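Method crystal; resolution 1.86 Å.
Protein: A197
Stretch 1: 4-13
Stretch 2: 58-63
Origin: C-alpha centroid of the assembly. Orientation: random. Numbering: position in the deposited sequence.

Stretch 1 (4-13) LFFIPSMGSV
Stretch 2, residues 58-63: AFLDED

How do the two backbones run and lock together? Leu4 to Pro8 and Ala58 to Leu60 are neighbouring parallel strands, their N-to-C directions 31° apart and their axes 4.6 Å apart at closest approach. Phe5 pairs with Ala58 (CA to CA 4.6 Å) and Phe6 with Phe59 (CA to CA 5.0 Å). Phi/psi values are extended, from -84/131 at Phe5 to -117/102 at Ile7, and -105/120, -90/131 and -137/114 along Ala58, Phe59 and Leu60. Three nearly straight hydrogen bonds join them: Ala58 N to Leu4 O at 2.9 Å, Phe6 N to Ala58 O at 2.7 Å, and Leu60 N to Phe6 O at 3.1 Å. Phe6 thus uses both its amide and its carbonyl, reaching Ala58 and Leu60 on the other strand.

What supplements these bonds? CA-H...O contacts do: Phe5 CA lies 3.2 Å from Ala58 O and Phe59 CA 3.4 Å from Phe6 O. A third, Ile7 CA to Leu60 O at 3.1 Å, comes after the last hydrogen bond, where Pro8 has no N-H to offer. The first two carbonyls therefore take a hydrogen bond as well as a CA-H contact.

How do the apolar side chains pack? Phe5 and Ala58 share one face of the sheet, and Ala58 CB sits 3.7 Å from the centroid of the Phe5 ring, 12° off its normal, a CH-pi contact. Phe5 has chi1 -77° (m) and chi2 73°; its CD2 is also 4.1 Å from Leu60 CD2, with Leu60 in t, p. Phe6 and Phe59 occupy the opposite face, both m at chi1 with chi2 of 83° and -57°. The end of Phe6 leads away, leaving its CB 4.0 Å from Phe59 CD1. Ile7 (m, t) brings CG1 to 4.2 Å from Leu60 CB.

What joins the stretches beyond the paired strands? Glu62, at phi/psi -63/-18, has its CA-to-CB bond directed toward stretch 1, and its chi angles are 179° (t), -86° (m) and -23°. Its CB lies 3.8 Å from Ile7 CG2 and its CG 3.4 Å from Ser12 O, while OE2 comes within 3.4 Å of Val13 CA. Two waters bridge the stretches: one donates to Pro8 O (2.5 Å) and accepts from Glu62 N (2.9 Å); the other donates to Glu62 OE2 (2.8 Å) and hydrogen-bonds Ser12 OG (2.7 Å). Between the strands of stretch 1, Gly11 N donates to Ser9 OG at 3.0 Å, with Ser9 in p. Gly11 adopts 109/-1, where a CB would jam against the preceding carbonyl.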

# COMPACT_ATOMS: atom_id res chain seq x y z
N LEU A 4 -16.89 5.39 -0.65
CA LEU A 4 -16.07 4.29 -0.25
C LEU A 4 -15.46 3.67 -1.51
O LEU A 4 -16.18 3.17 -2.41
CB LEU A 4 -16.88 3.25 0.50
CG LEU A 4 -16.10 2.12 1.18
CD1 LEU A 4 -15.00 2.68 2.05
CD2 LEU A 4 -17.04 1.30 2.00
N PHE A 5 -14.13 3.73 -1.57
CA PHE A 5 -13.38 3.16 -2.69
C PHE A 5 -13.14 1.66 -2.51
O PHE A 5 -12.66 1.24 -1.49
CB PHE A 5 -12.04 3.87 -2.86
CG PHE A 5 -12.16 5.21 -3.51
CD1 PHE A 5 -12.69 6.28 -2.80
CD2 PHE A 5 -11.77 5.41 -4.81
CE1 PHE A 5 -12.82 7.52 -3.40
CE2 PHE A 5 -11.89 6.64 -5.42
CZ PHE A 5 -12.42 7.71 -4.69
N PHE A 6 -13.42 0.88 -3.53
CA PHE A 6 -13.11 -0.54 -3.51
C PHE A 6 -12.10 -0.77 -4.60
O PHE A 6 -12.34 -0.45 -5.76
CB PHE A 6 -14.36 -1.37 -3.73
CG PHE A 6 -15.28 -1.42 -2.53
CD1 PHE A 6 -16.17 -0.40 -2.29
CD2 PHE A 6 -15.20 -2.45 -1.62
CE1 PHE A 6 -16.99 -0.41 -1.17
CE2 PHE A 6 -16.01 -2.48 -0.50
CZ PHE A 6 -16.89 -1.48 -0.28
N ILE A 7 -10.96 -1.32 -4.19
CA ILE A 7 -9.81 -1.48 -5.06
C ILE A 7 -9.51 -2.98 -5.22
O ILE A 7 -8.94 -3.57 -4.32
CB ILE A 7 -8.60 -0.72 -4.48
CG1 ILE A 7 -8.92 0.79 -4.36
CG2 ILE A 7 -7.33 -1.07 -5.34
CD1 ILE A 7 -8.01 1.59 -3.37
N PRO A 8 -9.89 -3.60 -6.36
CA PRO A 8 -9.58 -5.02 -6.61
C PRO A 8 -8.08 -5.16 -6.76
O PRO A 8 -7.49 -4.43 -7.56
CB PRO A 8 -10.28 -5.30 -7.95
CG PRO A 8 -11.19 -4.22 -8.17
CD PRO A 8 -10.72 -3.03 -7.43
N SER A 9 -7.44 -5.97 -5.95
CA SER A 9 -6.00 -6.17 -6.11
C SER A 9 -5.62 -7.60 -6.36
O SER A 9 -6.46 -8.50 -6.23
CB SER A 9 -5.27 -5.64 -4.88
OG SER A 9 -5.21 -6.63 -3.92
N MSE A 10 -4.34 -7.81 -6.66
CA MSE A 10 -3.71 -9.14 -6.70
C MSE A 10 -2.84 -9.40 -5.48
O MSE A 10 -2.05 -10.35 -5.45
CB MSE A 10 -2.94 -9.32 -8.01
CG MSE A 10 -3.78 -8.94 -9.20
SE MSE A 10 -4.89 -10.45 -9.60
CE MSE A 10 -3.65 -11.42 -10.63
N GLY A 11 -3.04 -8.59 -4.42
CA GLY A 11 -2.36 -8.76 -3.14
C GLY A 11 -1.31 -7.70 -2.82
O GLY A 11 -0.70 -7.73 -1.75
N SER A 12 -1.11 -6.76 -3.73
CA SER A 12 -0.23 -5.63 -3.43
C SER A 12 -0.80 -4.37 -4.05
O SER A 12 -1.64 -4.44 -4.98
CB SER A 12 1.16 -5.89 -3.92
OG SER A 12 1.20 -5.87 -5.33
N VAL A 13 -0.31 -3.23 -3.55
CA VAL A 13 -0.67 -1.93 -4.10
C VAL A 13 0.61 -1.14 -4.46
O VAL A 13 1.50 -0.98 -3.62
CB VAL A 13 -1.49 -1.12 -3.10
CG1 VAL A 13 -1.92 0.21 -3.68
CG2 VAL A 13 -2.77 -1.90 -2.74
N ALA A 58 -17.15 3.67 -5.14
CA ALA A 58 -16.20 3.98 -6.19
C ALA A 58 -15.34 2.75 -6.42
O ALA A 58 -14.69 2.28 -5.47
CB ALA A 58 -15.34 5.14 -5.80
N PHE A 59 -15.35 2.20 -7.64
CA PHE A 59 -14.36 1.17 -8.03
C PHE A 59 -13.14 1.85 -8.65
O PHE A 59 -13.30 2.71 -9.54
CB PHE A 59 -14.95 0.24 -9.08
CG PHE A 59 -15.82 -0.82 -8.51
CD1 PHE A 59 -15.35 -1.69 -7.56
CD2 PHE A 59 -17.11 -0.99 -8.99
CE1 PHE A 59 -16.14 -2.73 -7.07
CE2 PHE A 59 -17.90 -2.02 -8.47
CZ PHE A 59 -17.41 -2.86 -7.52
N LEU A 60 -11.97 1.47 -8.17
CA LEU A 60 -10.69 1.94 -8.64
C LEU A 60 -9.77 0.76 -8.75
O LEU A 60 -9.49 0.13 -7.74
CB LEU A 60 -10.11 3.00 -7.68
CG LEU A 60 -8.85 3.75 -8.13
CD1 LEU A 60 -9.12 4.55 -9.35
CD2 LEU A 60 -8.40 4.66 -7.00
N ASP A 61 -9.37 0.43 -9.99
CA ASP A 61 -8.45 -0.68 -10.22
C ASP A 61 -7.14 -0.30 -9.58
O ASP A 61 -6.79 0.88 -9.50
CB ASP A 61 -8.25 -0.95 -11.70
CG ASP A 61 -9.39 -1.74 -12.33
OD1 ASP A 61 -10.24 -2.31 -11.60
OD2 ASP A 61 -9.39 -1.79 -13.56
N GLU A 62 -6.43 -1.29 -9.06
CA GLU A 62 -5.18 -1.04 -8.35
C GLU A 62 -4.08 -0.42 -9.24
O GLU A 62 -3.09 0.12 -8.75
CB GLU A 62 -4.70 -2.33 -7.70
CG GLU A 62 -3.38 -2.24 -6.93
CD GLU A 62 -2.15 -2.44 -7.80
OE1 GLU A 62 -2.28 -3.06 -8.88
OE2 GLU A 62 -1.05 -1.95 -7.43
N ASP A 63 -4.23 -0.52 -10.56
CA ASP A 63 -3.29 0.14 -11.47
C ASP A 63 -3.80 1.46 -12.06
O ASP A 63 -3.23 1.98 -12.99
CB ASP A 63 -2.82 -0.82 -12.59
CG ASP A 63 -3.94 -1.49 -13.32
OD1 ASP A 63 -5.10 -1.12 -13.10
OD2 ASP A 63 -3.63 -2.44 -14.15
O HOH W 1 -7.41 -3.90 -10.02
O HOH W 2 1.00 -3.90 -7.21